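Local coordinates for protein Crov588 (Cafeteriavirus, PDB 6NYR) that is of unknown function but folds as a circular leucine-rich-repeat protein built from FNIP repeats, a shape that may serve binding to other molecules, at residues N273-I278 / V292-L297; H585-T590 / Y607-L612. All blocks are in the same frame, centred on the assembly; numbering follows the deposited sequence.

Contact 1: residues N273-I278 / V292-L297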
loop_
_atom_site.group_PDB
_atom_site.type_symbol
_atom_site.label_atom_id
_atom_site.label_comp_id
_atom_site.label_asym_id
_atom_site.label_seq_id
_atom_site.Cartn_x
_atom_site.Cartn_y
_atom_site.Cartn_z
ATOM N N ASN A 273 21.323 26.827 -5.938
ATOM C CA ASN A 273 20.465 26.790 -7.114
ATOM C C ASN A 273 20.271 25.386 -7.668
ATOM O O ASN A 273 19.399 25.193 -8.525
ATOM C CB ASN A 273 21.050 27.698 -8.200
ATOM C CG ASN A 273 20.786 29.163 -7.936
ATOM O OD1 ASN A 273 19.712 29.531 -7.458
ATOM N ND2 ASN A 273 21.762 30.011 -8.245
ATOM N N SER A 274 21.046 24.406 -7.200
ATOM C CA SER A 274 20.907 23.036 -7.676
ATOM C C SER A 274 19.687 22.324 -7.104
ATOM O O SER A 274 19.274 21.296 -7.655
ATOM C CB SER A 274 22.166 22.239 -7.319
ATOM O OG SER A 274 22.557 22.494 -5.974
ATOM N N LEU A 275 19.103 22.836 -6.025
ATOM C CA LEU A 275 18.027 22.120 -5.351
ATOM C C LEU A 275 16.810 21.974 -6.257
ATOM O O LEU A 275 16.326 22.951 -6.836
ATOM C CB LEU A 275 17.634 22.847 -4.064
ATOM C CG LEU A 275 18.496 22.609 -2.825
ATOM C CD1 LEU A 275 18.115 23.608 -1.728
ATOM C CD2 LEU A 275 18.358 21.182 -2.316
ATOM N N THR A 276 16.311 20.744 -6.364
ATOM C CA THR A 276 15.067 20.465 -7.068
ATOM C C THR A 276 13.904 20.181 -6.129
ATOM O O THR A 276 12.759 20.506 -6.465
ATOM C CB THR A 276 15.248 19.272 -8.014
ATOM O OG1 THR A 276 15.815 18.167 -7.296
ATOM C CG2 THR A 276 16.156 19.647 -9.178
ATOM N N HIS A 277 14.166 19.584 -4.967
ATOM C CA HIS A 277 13.128 19.225 -4.012
ATOM C C HIS A 277 13.403 19.870 -2.661
ATOM O O HIS A 277 14.487 19.695 -2.092
ATOM C CB HIS A 277 13.034 17.704 -3.838
ATOM C CG HIS A 277 12.585 16.976 -5.065
ATOM N ND1 HIS A 277 13.288 17.003 -6.251
ATOM C CD2 HIS A 277 11.495 16.205 -5.291
ATOM C CE1 HIS A 277 12.654 16.278 -7.153
ATOM N NE2 HIS A 277 11.564 15.782 -6.598
ATOM N N ILE A 278 12.421 20.609 -2.150
ATOM C CA ILE A 278 12.471 21.174 -0.806
ATOM C C ILE A 278 11.220 20.752 -0.052
ATOM O O ILE A 278 10.101 20.933 -0.542
ATOM C CB ILE A 278 12.586 22.711 -0.826
ATOM C CG1 ILE A 278 13.943 23.128 -1.396
ATOM C CG2 ILE A 278 12.389 23.289 0.570
ATOM C CD1 ILE A 278 14.100 24.614 -1.602
ATOM N N VAL A 292 15.252 34.070 -2.965
ATOM C CA VAL A 292 15.680 33.123 -1.944
ATOM C C VAL A 292 15.602 31.689 -2.447
ATOM O O VAL A 292 16.521 30.899 -2.233
ATOM C CB VAL A 292 14.832 33.312 -0.664
ATOM C CG1 VAL A 292 15.278 32.354 0.424
ATOM C CG2 VAL A 292 14.902 34.761 -0.192
ATOM N N LEU A 293 14.502 31.332 -3.100
ATOM C CA LEU A 293 14.313 29.964 -3.552
ATOM C C LEU A 293 15.203 29.678 -4.756
ATOM O O LEU A 293 15.372 30.541 -5.625
ATOM C CB LEU A 293 12.852 29.728 -3.916
ATOM C CG LEU A 293 11.836 29.788 -2.771
ATOM C CD1 LEU A 293 10.425 29.623 -3.300
ATOM C CD2 LEU A 293 12.167 28.731 -1.735
ATOM N N PRO A 294 15.783 28.482 -4.840
ATOM C CA PRO A 294 16.655 28.172 -5.979
ATOM C C PRO A 294 15.877 28.179 -7.287
ATOM O O PRO A 294 14.659 27.994 -7.322
ATOM C CB PRO A 294 17.206 26.774 -5.659
ATOM C CG PRO A 294 16.365 26.232 -4.555
ATOM C CD PRO A 294 15.667 27.371 -3.874
ATOM N N ASN A 295 16.609 28.397 -8.377
ATOM C CA ASN A 295 16.011 28.504 -9.701
ATOM C C ASN A 295 15.816 27.154 -10.379
ATOM O O ASN A 295 15.199 27.101 -11.448
ATOM C CB ASN A 295 16.877 29.418 -10.575
ATOM C CG ASN A 295 18.325 28.966 -10.642
ATOM O OD1 ASN A 295 18.632 27.791 -10.435
ATOM N ND2 ASN A 295 19.224 29.906 -10.914
ATOM N N SER A 296 16.314 26.072 -9.787
ATOM C CA SER A 296 16.062 24.730 -10.291
ATOM C C SER A 296 14.860 24.060 -9.635
ATOM O O SER A 296 14.429 23.001 -10.104
ATOM C CB SER A 296 17.296 23.842 -10.073
ATOM O OG SER A 296 18.451 24.425 -10.643
ATOM N N LEU A 297 14.314 24.651 -8.574
ATOM C CA LEU A 297 13.296 23.998 -7.762
ATOM C C LEU A 297 12.120 23.530 -8.603
ATOM O O LEU A 297 11.505 24.319 -9.327
ATOM C CB LEU A 297 12.819 24.963 -6.676
ATOM C CG LEU A 297 12.042 24.375 -5.504
ATOM C CD1 LEU A 297 12.917 23.433 -4.697
ATOM C CD2 LEU A 297 11.507 25.502 -4.621
#
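With OG anti to the carbonyl carbon of its own residue (chi1 -55°), Ser296 brings its hydroxyl to the backbone O of Asn273, and Asn273 CG, likewise turned beside its backbone N, lays its amide alongside Asn295, where neighbouring coils of this FNIP-type leucine-rich-repeat solenoid lie one on the next. Residues 273-278 lead into the strand that starts at His277; residues 293-297 repeat, one coil later, the Leu-Pro-Asn-Ser-Leu run that ends at Leu275, so Asn295 and Ser296 are the equivalents of Asn273 and Ser274. The carbonyl O of Asn273 is gripped twice. Ser296 OG donates to it in the carbonyl plane, at 2.4 Å very short in the model and so tightly packed, and Ser296 N adds a weak bond of 3.4 Å to the same O. Asn273 OD1 in turn accepts a weak bond from Asn295 N, 3.4 Å long. The side-chain amides of Asn273 and Asn295 are stacked, their planes 23° apart, while the chains that carry them cross at about a right angle. The serine-to-Asn-carbonyl bond recurs: Ser318 OG binds Asn295 O (and Leu297 O), and Ser274 OG binds Asn251 O weakly, its stronger partner being Leu253 O.

Beneath the polar groups the contact turns apolar. The Pro294 ring lays CB against the Asn273 backbone and CG against Leu275 CB, 3.6 Å away, and its CD meets Ile278 CD1 tip to tip. Leu297 starts out turned from 273-278, but CG anti to its backbone N (chi1 -164°) swings the branch back inward, so that it crosses Ile278 at about a right angle. Where the strand begins, Thr276 OG1, also bonded to Thr254 O, lies in the imidazole plane of His277, hydrogen-bonded to ND1. Leu297 CD1 ends 3.5 Å from Ile278 CG1, also resting against the carbonyl O of Thr276.

Contact 2: residues H585-T590 / Y607-L612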
loop_
_atom_site.group_PDB
_atom_site.type_symbol
_atom_site.label_atom_id
_atom_site.label_comp_id
_atom_site.label_asym_id
_atom_site.label_seq_id
_atom_site.Cartn_x
_atom_site.Cartn_y
_atom_site.Cartn_z
ATOM N N HIS A 585 -16.794 -20.338 -10.930
ATOM C CA HIS A 585 -16.522 -19.966 -9.545
ATOM C C HIS A 585 -17.836 -19.758 -8.807
ATOM O O HIS A 585 -18.645 -18.912 -9.202
ATOM C CB HIS A 585 -15.679 -18.685 -9.475
ATOM C CG HIS A 585 -14.310 -18.830 -10.057
ATOM N ND1 HIS A 585 -14.091 -19.083 -11.395
ATOM C CD2 HIS A 585 -13.088 -18.768 -9.479
ATOM C CE1 HIS A 585 -12.790 -19.169 -11.614
ATOM N NE2 HIS A 585 -12.160 -18.983 -10.468
ATOM N N LEU A 586 -18.047 -20.524 -7.737
ATOM C CA LEU A 586 -19.254 -20.420 -6.927
ATOM C C LEU A 586 -18.879 -20.303 -5.457
ATOM O O LEU A 586 -18.113 -21.122 -4.939
ATOM C CB LEU A 586 -20.161 -21.633 -7.144
ATOM C CG LEU A 586 -21.444 -21.721 -6.316
ATOM C CD1 LEU A 586 -22.360 -20.554 -6.597
ATOM C CD2 LEU A 586 -22.144 -23.053 -6.616
ATOM N N THR A 587 -19.429 -19.290 -4.787
ATOM C CA THR A 587 -19.184 -19.069 -3.366
ATOM C C THR A 587 -20.514 -18.881 -2.651
ATOM O O THR A 587 -21.269 -17.956 -2.973
ATOM C CB THR A 587 -18.283 -17.848 -3.131
ATOM O OG1 THR A 587 -16.980 -18.096 -3.674
ATOM C CG2 THR A 587 -18.173 -17.530 -1.638
ATOM N N PHE A 588 -20.782 -19.731 -1.664
ATOM C CA PHE A 588 -21.945 -19.568 -0.804
ATOM C C PHE A 588 -21.594 -18.716 0.409
ATOM O O PHE A 588 -20.454 -18.709 0.881
ATOM C CB PHE A 588 -22.477 -20.923 -0.328
ATOM C CG PHE A 588 -23.072 -21.759 -1.421
ATOM C CD1 PHE A 588 -24.336 -21.484 -1.913
ATOM C CD2 PHE A 588 -22.370 -22.830 -1.950
ATOM C CE1 PHE A 588 -24.887 -22.251 -2.920
ATOM C CE2 PHE A 588 -22.916 -23.604 -2.952
ATOM C CZ PHE A 588 -24.175 -23.316 -3.439
ATOM N N GLY A 589 -22.600 -18.011 0.925
ATOM C CA GLY A 589 -22.417 -17.162 2.079
ATOM C C GLY A 589 -22.521 -17.918 3.390
ATOM O O GLY A 589 -22.682 -19.137 3.440
ATOM N N THR A 590 -22.462 -17.149 4.480
ATOM C CA THR A 590 -22.302 -17.734 5.808
ATOM C C THR A 590 -23.382 -18.765 6.126
ATOM O O THR A 590 -23.087 -19.831 6.681
ATOM C CB THR A 590 -22.294 -16.625 6.868
ATOM O OG1 THR A 590 -23.515 -15.878 6.791
ATOM C CG2 THR A 590 -21.114 -15.684 6.671
ATOM N N TYR A 607 -13.943 -23.816 -9.013
ATOM C CA TYR A 607 -13.766 -23.292 -7.662
ATOM C C TYR A 607 -15.106 -23.323 -6.945
ATOM O O TYR A 607 -16.081 -22.724 -7.413
ATOM C CB TYR A 607 -13.194 -21.872 -7.714
ATOM C CG TYR A 607 -11.691 -21.847 -7.896
ATOM C CD1 TYR A 607 -11.099 -22.420 -9.013
ATOM C CD2 TYR A 607 -10.868 -21.240 -6.959
ATOM C CE1 TYR A 607 -9.727 -22.407 -9.182
ATOM C CE2 TYR A 607 -9.495 -21.217 -7.122
ATOM C CZ TYR A 607 -8.931 -21.798 -8.236
ATOM O OH TYR A 607 -7.564 -21.774 -8.400
ATOM N N LEU A 608 -15.158 -24.037 -5.826
ATOM C CA LEU A 608 -16.364 -24.158 -5.022
ATOM C C LEU A 608 -16.035 -23.828 -3.576
ATOM O O LEU A 608 -15.120 -24.420 -2.993
ATOM C CB LEU A 608 -16.944 -25.571 -5.118
ATOM C CG LEU A 608 -18.266 -25.817 -4.399
ATOM C CD1 LEU A 608 -19.302 -24.814 -4.880
ATOM C CD2 LEU A 608 -18.730 -27.241 -4.641
ATOM N N THR A 609 -16.766 -22.876 -3.005
ATOM C CA THR A 609 -16.563 -22.481 -1.618
ATOM C C THR A 609 -17.900 -22.488 -0.892
ATOM O O THR A 609 -18.805 -21.722 -1.241
ATOM C CB THR A 609 -15.908 -21.098 -1.524
ATOM O OG1 THR A 609 -14.639 -21.120 -2.191
ATOM C CG2 THR A 609 -15.701 -20.697 -0.068
ATOM N N PHE A 610 -18.018 -23.350 0.114
ATOM C CA PHE A 610 -19.142 -23.333 1.037
ATOM C C PHE A 610 -18.837 -22.384 2.191
ATOM O O PHE A 610 -17.676 -22.127 2.521
ATOM C CB PHE A 610 -19.426 -24.740 1.563
ATOM C CG PHE A 610 -19.824 -25.710 0.491
ATOM C CD1 PHE A 610 -21.137 -25.784 0.054
ATOM C CD2 PHE A 610 -18.882 -26.546 -0.088
ATOM C CE1 PHE A 610 -21.504 -26.676 -0.937
ATOM C CE2 PHE A 610 -19.245 -27.438 -1.081
ATOM C CZ PHE A 610 -20.555 -27.500 -1.505
ATOM N N GLY A 611 -19.894 -21.855 2.795
ATOM C CA GLY A 611 -19.775 -20.883 3.862
ATOM C C GLY A 611 -19.718 -21.500 5.245
ATOM O O GLY A 611 -19.521 -22.705 5.415
ATOM N N LEU A 612 -19.934 -20.650 6.252
ATOM C CA LEU A 612 -19.655 -21.028 7.635
ATOM C C LEU A 612 -20.521 -22.198 8.083
ATOM O O LEU A 612 -20.024 -23.155 8.688
ATOM C CB LEU A 612 -19.863 -19.819 8.553
ATOM C CG LEU A 612 -19.482 -19.950 10.026
ATOM C CD1 LEU A 612 -19.167 -18.570 10.618
ATOM C CD2 LEU A 612 -20.571 -20.619 10.852
HETATM O O HOH W 1 -14.900 -19.991 -5.417
#
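Three backbone hydrogen bonds make the first shell: Leu586 N to Tyr607 O, Thr609 N to Leu586 O and Phe588 N to Thr609 O, the last two nearly along the C=O axis. The shortest, from Phe588 N to Thr609 O, is 2.8 Å. They join strands 585-587 and 607-609, whose directions differ by 2°. Side chains at equivalent positions therefore lie side by side. On the face bearing His585, Tyr607 and the threonines, imidazole NE2 sits over one face of the Tyr607 ring, offset toward its rim; the planes are 20° apart, but the rings barely overlap, with centroids 4.8 Å apart. Thr587 OG1 and Thr609 OG1 share a water through weak bonds. On the buried face Leu586 CD2 touches Leu608 CD1 at 3.8 Å. Just past the strands, the Phe588 and Phe610 rings are near parallel but slid apart, with centroids 5.7 Å from each other. Gly611 CA packs against Gly589 O in a CA-H...O contact, with that O close to where a CB would stand.

Further out, His563 and His629 continue the aromatic row on either side of His585 and Tyr607, while Phe592 and Phe614 stack on Phe588 and Phe610. Such parallel strands with ladders of equivalent positions are the mark of a leucine-rich-repeat solenoid.

How the contacts relate
Along the chain from the N terminus, contact 1 comes first: residues 273-278 enter strand 277-279, the chain runs round one coil, and 292-297 closes that loop just before strand 299-301. Contact 2 opens and closes much later, where 585-590 and 607-612 each hold a strand and the chain between them makes one coil. The two loops are in series, neither nesting nor crossing, and lie on opposite sides of the chain's centre, with contact centres about 58 Å apart. Each ties one coil to the next at a different part of it: contact 1 on the approach to the strands, contact 2 along the strands and the turn beyond. Repeated from coil to coil, such joins carry the solenoid round its ring.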